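Local coordinates for Poly(A) RNA polymerase protein 2 (Saccharomyces cerevisiae, PDB 3NYB) that probably adds poly(A) tails to RNA as the polymerase subunit of the TRAMP RNA surveillance complex, bound to the zinc knuckle protein Air2, at residues F194-M199 and I219-L224. The protein carries 1 engineered substitution. Sequence-based numbering, arbitrary orientation.
Sequences FSFLHM and IEFFEL
Phe196 meets Phe221 and the backbone beside it in a buried, apolar helix-to-helix contact. It joins the C-terminal end of helix 186-198 to the middle of helix 214-228, in the helical part of the polymerase core, apart from the five-stranded sheet. Two rings and one stretch of helix backbone carry it. Phe196 does most of the reaching. Its CG lies anti to the backbone N (chi1 158°), which carries the ring out from its own helix against the surface of the other. One face of the ring lies over the start of Phe221. Phe196 CZ comes 3.6 Å from Phe221 N, and Phe221 CA sits 3.8 Å above the ring plane, nearer the rim than the centre. Phe221 CB forms a CH-pi contact, 4.1 Å from the centroid of the Phe196 ring and 16° off its normal. The ring of Phe221 points its edge at the face of the Phe196 ring in a T-shaped pair. The centroids are 5.9 Å apart and the planes stand at 84°. Glu220 contributes its carbonyl carbon and its CB, with C 3.8 Å from Phe196 CE1. Its carboxylate is engaged elsewhere: OE1 hydrogen-bonds His200, and OE2 forms a salt bridge with Arg26 and a hydrogen bond with Tyr28 of the Air2 chain, so the contact lies beside the Air2 interface. With an alanine at Phe196, the helices would probably be left with a gap, and Phe221 without this aromatic face for its edge and CB. Tyr225, one turn on from Phe221, touches Phe196 and makes an edge-to-face pair with Phe221, while Phe78 of the Air2 chain also packs on Phe196. Beyond the two helices, Ser195 and Met199 rest on strand 243-247, and Ile219 and Phe222 pack against helix 282-304.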
loop_
_atom_site.group_PDB
_atom_site.type_symbol
_atom_site.label_atom_id
_atom_site.label_comp_id
_atom_site.label_asym_id
_atom_site.label_seq_id
_atom_site.Cartn_x
_atom_site.Cartn_y
_atom_site.Cartn_z
ATOM N N PHE A 194 -3.049 -7.049 1.287
ATOM C CA PHE A 194 -2.940 -8.446 1.666
ATOM C C PHE A 194 -4.322 -9.066 1.841
ATOM O O PHE A 194 -4.631 -10.097 1.244
ATOM C CB PHE A 194 -2.130 -8.589 2.949
ATOM C CG PHE A 194 -2.190 -9.964 3.552
ATOM C CD1 PHE A 194 -1.811 -11.074 2.815
ATOM C CD2 PHE A 194 -2.615 -10.142 4.861
ATOM C CE1 PHE A 194 -1.862 -12.336 3.368
ATOM C CE2 PHE A 194 -2.667 -11.394 5.419
ATOM C CZ PHE A 194 -2.289 -12.495 4.673
ATOM N N SER A 195 -5.150 -8.424 2.660
ATOM C CA SER A 195 -6.498 -8.892 2.886
ATOM C C SER A 195 -7.202 -9.096 1.550
ATOM O O SER A 195 -7.612 -10.214 1.212
ATOM C CB SER A 195 -7.265 -7.887 3.735
ATOM O OG SER A 195 -8.660 -8.038 3.554
ATOM N N PHE A 196 -7.330 -8.011 0.791
ATOM C CA PHE A 196 -7.968 -8.048 -0.519
ATOM C C PHE A 196 -7.520 -9.243 -1.365
ATOM O O PHE A 196 -8.343 -10.033 -1.829
ATOM C CB PHE A 196 -7.723 -6.730 -1.247
ATOM C CG PHE A 196 -7.852 -6.817 -2.741
ATOM C CD1 PHE A 196 -9.098 -6.795 -3.348
ATOM C CD2 PHE A 196 -6.718 -6.885 -3.545
ATOM C CE1 PHE A 196 -9.212 -6.855 -4.731
ATOM C CE2 PHE A 196 -6.828 -6.942 -4.923
ATOM C CZ PHE A 196 -8.081 -6.930 -5.519
ATOM N N LEU A 197 -6.218 -9.382 -1.557
ATOM C CA LEU A 197 -5.676 -10.505 -2.316
ATOM C C LEU A 197 -6.177 -11.844 -1.787
ATOM O O LEU A 197 -6.694 -12.663 -2.541
ATOM C CB LEU A 197 -4.139 -10.474 -2.293
ATOM C CG LEU A 197 -3.349 -10.014 -3.530
ATOM C CD1 LEU A 197 -3.964 -8.809 -4.219
ATOM C CD2 LEU A 197 -1.883 -9.745 -3.185
ATOM N N HIS A 198 -6.034 -12.059 -0.483
ATOM C CA HIS A 198 -6.273 -13.376 0.093
ATOM C C HIS A 198 -7.730 -13.795 0.152
ATOM O O HIS A 198 -8.024 -14.985 0.268
ATOM C CB HIS A 198 -5.615 -13.509 1.463
ATOM C CG HIS A 198 -4.384 -14.349 1.455
ATOM N ND1 HIS A 198 -3.541 -14.425 0.357
ATOM C CD2 HIS A 198 -3.837 -15.159 2.390
ATOM C CE1 HIS A 198 -2.542 -15.236 0.624
ATOM N NE2 HIS A 198 -2.695 -15.698 1.858
ATOM N N MET A 199 -8.647 -12.840 0.067
ATOM C CA MET A 199 -10.056 -13.210 0.063
ATOM C C MET A 199 -10.815 -12.759 -1.182
ATOM O O MET A 199 -11.976 -12.370 -1.114
ATOM C CB MET A 199 -10.750 -12.740 1.338
ATOM C CG MET A 199 -10.582 -11.291 1.655
ATOM S SD MET A 199 -11.454 -10.914 3.178
ATOM C CE MET A 199 -13.139 -11.211 2.656
ATOM N N ILE A 219 -7.225 -2.488 -10.197
ATOM C CA ILE A 219 -8.506 -1.822 -10.319
ATOM C C ILE A 219 -9.451 -2.260 -9.208
ATOM O O ILE A 219 -9.978 -1.431 -8.478
ATOM C CB ILE A 219 -9.132 -2.076 -11.689
ATOM C CG1 ILE A 219 -8.363 -1.299 -12.755
ATOM C CG2 ILE A 219 -10.583 -1.664 -11.684
ATOM C CD1 ILE A 219 -8.907 -1.476 -14.131
ATOM N N GLU A 220 -9.635 -3.567 -9.060
ATOM C CA GLU A 220 -10.550 -4.092 -8.053
ATOM C C GLU A 220 -10.147 -3.722 -6.622
ATOM O O GLU A 220 -10.996 -3.628 -5.737
ATOM C CB GLU A 220 -10.709 -5.605 -8.207
ATOM C CG GLU A 220 -11.268 -6.011 -9.559
ATOM C CD GLU A 220 -11.236 -7.508 -9.796
ATOM O OE1 GLU A 220 -10.641 -8.239 -8.979
ATOM O OE2 GLU A 220 -11.807 -7.953 -10.810
ATOM N N PHE A 221 -8.860 -3.508 -6.388
ATOM C CA PHE A 221 -8.433 -3.046 -5.079
ATOM C C PHE A 221 -9.001 -1.655 -4.800
ATOM O O PHE A 221 -9.505 -1.389 -3.714
ATOM C CB PHE A 221 -6.906 -3.032 -4.968
ATOM C CG PHE A 221 -6.391 -2.270 -3.772
ATOM C CD1 PHE A 221 -6.092 -2.922 -2.595
ATOM C CD2 PHE A 221 -6.199 -0.901 -3.833
ATOM C CE1 PHE A 221 -5.612 -2.227 -1.492
ATOM C CE2 PHE A 221 -5.720 -0.203 -2.737
ATOM C CZ PHE A 221 -5.428 -0.866 -1.567
ATOM N N PHE A 222 -8.904 -0.761 -5.775
ATOM C CA PHE A 222 -9.429 0.588 -5.602
ATOM C C PHE A 222 -10.949 0.585 -5.554
ATOM O O PHE A 222 -11.569 1.473 -4.969
ATOM C CB PHE A 222 -8.946 1.510 -6.721
ATOM C CG PHE A 222 -7.480 1.824 -6.655
ATOM C CD1 PHE A 222 -6.922 2.333 -5.494
ATOM C CD2 PHE A 222 -6.664 1.618 -7.752
ATOM C CE1 PHE A 222 -5.580 2.623 -5.427
ATOM C CE2 PHE A 222 -5.328 1.903 -7.691
ATOM C CZ PHE A 222 -4.779 2.408 -6.528
ATOM N N GLU A 223 -11.543 -0.422 -6.183
ATOM C CA GLU A 223 -12.987 -0.569 -6.213
ATOM C C GLU A 223 -13.495 -1.003 -4.850
ATOM O O GLU A 223 -14.468 -0.463 -4.330
ATOM C CB GLU A 223 -13.371 -1.610 -7.259
ATOM C CG GLU A 223 -14.842 -1.932 -7.298
ATOM C CD GLU A 223 -15.151 -3.052 -8.257
ATOM O OE1 GLU A 223 -15.985 -2.843 -9.165
ATOM O OE2 GLU A 223 -14.546 -4.138 -8.100
ATOM N N LEU A 224 -12.823 -1.987 -4.270
ATOM C CA LEU A 224 -13.201 -2.471 -2.959
ATOM C C LEU A 224 -13.102 -1.351 -1.945
ATOM O O LEU A 224 -14.087 -0.988 -1.307
ATOM C CB LEU A 224 -12.319 -3.649 -2.549
ATOM C CG LEU A 224 -12.732 -4.359 -1.263
ATOM C CD1 LEU A 224 -12.176 -3.653 -0.063
ATOM C CD2 LEU A 224 -14.246 -4.445 -1.165
#